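Local coordinates for protein DegQ (Legionella pneumophila, PDB 4YO1) that probably acts as a periplasmic serine endopeptidase of the S1C (HtrA) family, the chain holding its trypsin-like protease domain and one PDZ domain, at residues A[94-99]-A[121-126]; A[98-103]-A[110-115]. The protein carries 1 engineered substitution. All coordinates share one frame; numbering follows the deposited sequence.

Interaction 1 of 2, residues A[94-99]-A[121-126]; sequences VIRNAN and ETDLAV. With CD (cadmium ion), chain D.
Beside the predicted catalytic aspartate of the trypsin-like domain, I95 and R96, just past the predicted catalytic H93, meet A125 and D123. The apolar half of the contact is the end of I95 laid on the methyl of A125, with CD1 of I95 3.7 Å from CB of A125 and CG1 of I95 3.9 Å from that same carbon. The first torsion of I95 (chi1 50°) sets CG1 between the backbone N and the carbonyl carbon, and from there CD1 reaches the start of strand 124-128. L115 of strand 110-119 touches both side chains.

The polar half is looser. The R96 guanidinium brings NH2 to 4.2 Å from OD1 of D123, with the oxygen at its edge and near its plane; that is too long for a salt bridge. The firmer partner of R96 is D92, by a salt bridge, while OD1 of D123 takes a hydrogen bond from the backbone N of H93. R96 sits within a type II turn, I95 to A98, that carries the chain on toward strand 98-104.

At the other end of 121-126, the bent side chain of E121 binds a cadmium ion through OE2 at 2.3 Å. The loop after the histidine meeting the aspartate and its following strand is characteristic of the N-terminal barrel of chymotrypsin-like proteases, where D123 and H93 are predicted catalytic-triad members; the predicted serine position is the engineered A202.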
loop_
_atom_site.group_PDB
_atom_site.type_symbol
_atom_site.label_atom_id
_atom_site.label_comp_id
_atom_site.label_asym_id
_atom_site.label_seq_id
_atom_site.Cartn_x
_atom_site.Cartn_y
_atom_site.Cartn_z
ATOM N N VAL A 94 -21.776 12.551 1.082
ATOM C CA VAL A 94 -21.068 13.818 0.961
ATOM C C VAL A 94 -22.064 14.956 0.823
ATOM O O VAL A 94 -21.873 16.041 1.371
ATOM C CB VAL A 94 -20.134 13.848 -0.256
ATOM C CG1 VAL A 94 -19.219 15.054 -0.176
ATOM C CG2 VAL A 94 -19.321 12.569 -0.339
ATOM N N ILE A 95 -23.136 14.697 0.087
ATOM C CA ILE A 95 -24.138 15.713 -0.189
ATOM C C ILE A 95 -25.318 15.558 0.753
ATOM O O ILE A 95 -26.435 15.929 0.421
ATOM C CB ILE A 95 -24.612 15.649 -1.655
ATOM C CG1 ILE A 95 -24.989 14.212 -2.033
ATOM C CG2 ILE A 95 -23.518 16.157 -2.583
ATOM C CD1 ILE A 95 -26.475 13.933 -2.029
ATOM N N ARG A 96 -25.061 15.012 1.936
ATOM C CA ARG A 96 -26.114 14.854 2.932
ATOM C C ARG A 96 -26.365 16.169 3.675
ATOM O O ARG A 96 -25.422 16.860 4.080
ATOM C CB ARG A 96 -25.788 13.718 3.903
ATOM C CG ARG A 96 -27.019 13.053 4.479
ATOM C CD ARG A 96 -26.700 11.682 5.031
ATOM N NE ARG A 96 -26.067 10.822 4.034
ATOM C CZ ARG A 96 -26.716 10.188 3.062
ATOM N NH1 ARG A 96 -28.031 10.319 2.931
ATOM N NH2 ARG A 96 -26.045 9.423 2.214
ATOM N N ASN A 97 -27.645 16.504 3.834
ATOM C CA ASN A 97 -28.070 17.796 4.365
ATOM C C ASN A 97 -27.522 18.938 3.522
ATOM O O ASN A 97 -27.270 20.034 4.022
ATOM C CB ASN A 97 -27.664 17.951 5.830
ATOM C CG ASN A 97 -28.261 16.877 6.708
ATOM O OD1 ASN A 97 -27.794 15.739 6.720
ATOM N ND2 ASN A 97 -29.301 17.232 7.454
ATOM N N ALA A 98 -27.346 18.669 2.235
ATOM C CA ALA A 98 -26.753 19.638 1.330
ATOM C C ALA A 98 -27.664 20.826 1.106
ATOM O O ALA A 98 -28.831 20.687 0.749
ATOM C CB ALA A 98 -26.406 18.991 0.013
ATOM N N ASN A 99 -27.104 22.003 1.322
ATOM C CA ASN A 99 -27.810 23.238 1.068
ATOM C C ASN A 99 -27.133 23.945 -0.089
ATOM O O ASN A 99 -27.794 24.477 -0.977
ATOM C CB ASN A 99 -27.786 24.105 2.317
ATOM C CG ASN A 99 -28.798 25.207 2.272
ATOM O OD1 ASN A 99 -29.622 25.275 1.360
ATOM N ND2 ASN A 99 -28.755 26.081 3.268
ATOM N N GLU A 121 -28.081 2.790 -0.206
ATOM C CA GLU A 121 -27.474 1.464 -0.113
ATOM C C GLU A 121 -26.138 1.315 -0.863
ATOM O O GLU A 121 -25.244 0.627 -0.387
ATOM C CB GLU A 121 -28.475 0.382 -0.538
ATOM C CG GLU A 121 -29.725 0.916 -1.243
ATOM C CD GLU A 121 -30.771 1.512 -0.293
ATOM O OE1 GLU A 121 -31.375 0.762 0.508
ATOM O OE2 GLU A 121 -31.000 2.740 -0.367
ATOM N N THR A 122 -25.993 1.954 -2.019
ATOM C CA THR A 122 -24.711 1.943 -2.726
ATOM C C THR A 122 -23.860 3.167 -2.374
ATOM O O THR A 122 -22.738 3.310 -2.865
ATOM C CB THR A 122 -24.889 1.905 -4.264
ATOM O OG1 THR A 122 -25.502 3.122 -4.704
ATOM C CG2 THR A 122 -25.740 0.727 -4.684
ATOM N N ASP A 123 -24.402 4.039 -1.523
ATOM C CA ASP A 123 -23.788 5.330 -1.207
ATOM C C ASP A 123 -23.447 6.113 -2.464
ATOM O O ASP A 123 -22.317 6.556 -2.647
ATOM C CB ASP A 123 -22.547 5.170 -0.327
ATOM C CG ASP A 123 -22.023 6.510 0.191
ATOM O OD1 ASP A 123 -22.815 7.476 0.261
ATOM O OD2 ASP A 123 -20.820 6.604 0.520
ATOM N N LEU A 124 -24.429 6.283 -3.333
ATOM C CA LEU A 124 -24.200 7.008 -4.566
ATOM C C LEU A 124 -25.233 8.107 -4.725
ATOM O O LEU A 124 -26.359 7.989 -4.242
ATOM C CB LEU A 124 -24.239 6.060 -5.771
ATOM C CG LEU A 124 -23.104 5.038 -5.891
ATOM C CD1 LEU A 124 -23.373 4.028 -7.009
ATOM C CD2 LEU A 124 -21.768 5.740 -6.109
ATOM N N ALA A 125 -24.839 9.179 -5.398
ATOM C CA ALA A 125 -25.741 10.281 -5.658
ATOM C C ALA A 125 -25.420 10.918 -7.004
ATOM O O ALA A 125 -24.276 10.861 -7.466
ATOM C CB ALA A 125 -25.658 11.301 -4.544
ATOM N N VAL A 126 -26.435 11.512 -7.630
ATOM C CA VAL A 126 -26.281 12.073 -8.965
ATOM C C VAL A 126 -26.539 13.572 -8.953
ATOM O O VAL A 126 -27.514 14.035 -8.359
ATOM C CB VAL A 126 -27.265 11.437 -9.962
ATOM C CG1 VAL A 126 -26.968 11.929 -11.370
ATOM C CG2 VAL A 126 -27.196 9.921 -9.896
HETATM CD CD CD D . -33.213 2.893 -1.122
#

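Interaction 2 of 2, residues A[98-103]-A[110-115]; sequences ANLITV and RLKARL
V103 and L111 lead the backbone hydrogen bonds between 98-103 and 110-115, as an antiparallel hydrogen-bonded pair: N of V103 reaches O of L111 at 2.7 Å, and N of L111 returns to O of V103 at 2.7 Å, nearly straight at 172°. One step on, T102 and K112 make the non-hydrogen-bonded pair, and N of A113 then binds O of I101 at 3.1 Å. Weaker polar contacts add to the ladder. OG1 of T102, held anti to its own N (chi1 173°), gives a weak, long bond to O of L111 at 3.5 Å, and CA of R110 points its hydrogen at O of V103.

Apolar contacts lie on both faces. CG2 of I101 meets CB of A113 at 3.9 Å, and CD1 of I101 comes to 4.3 Å from CB of L115; the I101 side chain also packs on V38 and L127 of the flanking strands. On the face with T102, the exposed K112 runs its aliphatic chain across L100, CG of K112 lying 4.1 Å from CD2 of L100.

Where the strand begins, N99 and L100 form a classic beta bulge opposite Q39 of strand 33-40, on the other edge of 98-103. The paired strands 98-104 and 110-119 form an antiparallel beta hairpin within the six-stranded N-terminal barrel of the chymotrypsin fold.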
loop_
_atom_site.group_PDB
_atom_site.type_symbol
_atom_site.label_atom_id
_atom_site.label_comp_id
_atom_site.label_asym_id
_atom_site.label_seq_id
_atom_site.Cartn_x
_atom_site.Cartn_y
_atom_site.Cartn_z
ATOM N N ALA A 98 -27.346 18.669 2.235
ATOM C CA ALA A 98 -26.753 19.638 1.330
ATOM C C ALA A 98 -27.664 20.826 1.106
ATOM O O ALA A 98 -28.831 20.687 0.749
ATOM C CB ALA A 98 -26.406 18.991 0.013
ATOM N N ASN A 99 -27.104 22.003 1.322
ATOM C CA ASN A 99 -27.810 23.238 1.068
ATOM C C ASN A 99 -27.133 23.945 -0.089
ATOM O O ASN A 99 -27.794 24.477 -0.977
ATOM C CB ASN A 99 -27.786 24.105 2.317
ATOM C CG ASN A 99 -28.798 25.207 2.272
ATOM O OD1 ASN A 99 -29.622 25.275 1.360
ATOM N ND2 ASN A 99 -28.755 26.081 3.268
ATOM N N LEU A 100 -25.804 23.929 -0.077
ATOM C CA LEU A 100 -25.021 24.435 -1.192
ATOM C C LEU A 100 -24.017 23.393 -1.669
ATOM O O LEU A 100 -23.011 23.126 -1.006
ATOM C CB LEU A 100 -24.281 25.709 -0.797
ATOM C CG LEU A 100 -24.075 26.775 -1.879
ATOM C CD1 LEU A 100 -23.150 27.852 -1.352
ATOM C CD2 LEU A 100 -23.554 26.224 -3.211
ATOM N N ILE A 101 -24.291 22.818 -2.831
ATOM C CA ILE A 101 -23.352 21.904 -3.454
ATOM C C ILE A 101 -22.611 22.644 -4.540
ATOM O O ILE A 101 -23.188 23.005 -5.559
ATOM C CB ILE A 101 -24.066 20.715 -4.093
ATOM C CG1 ILE A 101 -24.825 19.924 -3.033
ATOM C CG2 ILE A 101 -23.066 19.827 -4.788
ATOM C CD1 ILE A 101 -25.722 18.863 -3.603
ATOM N N THR A 102 -21.329 22.881 -4.325
ATOM C CA THR A 102 -20.538 23.533 -5.353
ATOM C C THR A 102 -19.442 22.628 -5.925
ATOM O O THR A 102 -18.679 21.997 -5.186
ATOM C CB THR A 102 -19.953 24.871 -4.866
ATOM O OG1 THR A 102 -19.062 25.384 -5.860
ATOM C CG2 THR A 102 -19.204 24.695 -3.555
ATOM N N VAL A 103 -19.396 22.577 -7.255
ATOM C CA VAL A 103 -18.456 21.747 -7.999
ATOM C C VAL A 103 -17.366 22.605 -8.618
ATOM O O VAL A 103 -17.642 23.624 -9.242
ATOM C CB VAL A 103 -19.178 20.944 -9.119
ATOM C CG1 VAL A 103 -18.304 20.790 -10.349
ATOM C CG2 VAL A 103 -19.569 19.552 -8.625
ATOM N N ARG A 110 -15.591 27.112 -11.084
ATOM C CA ARG A 110 -16.476 26.779 -9.981
ATOM C C ARG A 110 -17.920 26.902 -10.448
ATOM O O ARG A 110 -18.321 27.939 -10.980
ATOM C CB ARG A 110 -16.218 27.675 -8.767
ATOM C CG ARG A 110 -14.923 27.370 -8.031
ATOM C CD ARG A 110 -15.047 27.676 -6.539
ATOM N NE ARG A 110 -15.234 29.101 -6.266
ATOM C CZ ARG A 110 -15.519 29.608 -5.067
ATOM N NH1 ARG A 110 -15.660 28.807 -4.018
ATOM N NH2 ARG A 110 -15.670 30.919 -4.915
ATOM N N LEU A 111 -18.692 25.837 -10.260
ATOM C CA LEU A 111 -20.075 25.807 -10.709
ATOM C C LEU A 111 -21.009 25.242 -9.644
ATOM O O LEU A 111 -20.604 24.443 -8.806
ATOM C CB LEU A 111 -20.187 24.996 -11.998
ATOM C CG LEU A 111 -19.464 25.617 -13.196
ATOM C CD1 LEU A 111 -19.448 24.667 -14.375
ATOM C CD2 LEU A 111 -20.104 26.949 -13.585
ATOM N N LYS A 112 -22.267 25.667 -9.678
ATOM C CA LYS A 112 -23.252 25.152 -8.738
ATOM C C LYS A 112 -23.966 23.940 -9.330
ATOM O O LYS A 112 -24.115 23.821 -10.546
ATOM C CB LYS A 112 -24.258 26.232 -8.332
ATOM C CG LYS A 112 -25.024 25.891 -7.065
ATOM C CD LYS A 112 -26.162 26.860 -6.807
ATOM C CE LYS A 112 -26.975 26.429 -5.595
ATOM N NZ LYS A 112 -27.551 25.060 -5.761
ATOM N N ALA A 113 -24.403 23.043 -8.456
ATOM C CA ALA A 113 -24.939 21.764 -8.886
ATOM C C ALA A 113 -26.346 21.536 -8.370
ATOM O O ALA A 113 -26.767 22.134 -7.378
ATOM C CB ALA A 113 -24.026 20.637 -8.433
ATOM N N ARG A 114 -27.059 20.651 -9.055
ATOM C CA ARG A 114 -28.434 20.327 -8.722
ATOM C C ARG A 114 -28.537 18.822 -8.456
ATOM O O ARG A 114 -28.315 18.010 -9.356
ATOM C CB ARG A 114 -29.357 20.756 -9.872
ATOM C CG ARG A 114 -30.841 20.563 -9.612
ATOM C CD ARG A 114 -31.703 21.325 -10.619
ATOM N NE ARG A 114 -31.568 20.825 -11.985
ATOM C CZ ARG A 114 -32.305 19.842 -12.494
ATOM N NH1 ARG A 114 -33.222 19.244 -11.745
ATOM N NH2 ARG A 114 -32.122 19.450 -13.751
ATOM N N LEU A 115 -28.850 18.448 -7.216
ATOM C CA LEU A 115 -29.000 17.036 -6.870
ATOM C C LEU A 115 -30.234 16.441 -7.537
ATOM O O LEU A 115 -31.362 16.677 -7.098
ATOM C CB LEU A 115 -29.090 16.832 -5.355
ATOM C CG LEU A 115 -29.398 15.398 -4.892
ATOM C CD1 LEU A 115 -28.236 14.457 -5.162
ATOM C CD2 LEU A 115 -29.781 15.344 -3.422
#

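From the N terminus, the chain leaves the predicted catalytic H93, runs through 94-99 and enters strand 98-104, so both contacts set out from nearly the same place and share A98 and N99. Interaction 2 closes the shorter loop, a hairpin back through 110-115; interaction 1 closes the longer one at 121-126, and the hairpin lies wholly within it. The two touch through side chains: CD1 of L115 lies 3.6 Å from CD1 of I95, and CD1 of I101 lies 3.6 Å from CG2 of I95. Strand 110-119, the second arm of the hairpin, lies between 98-104 and 124-128 in the sheet and so ties the hairpin to the strand that follows D123.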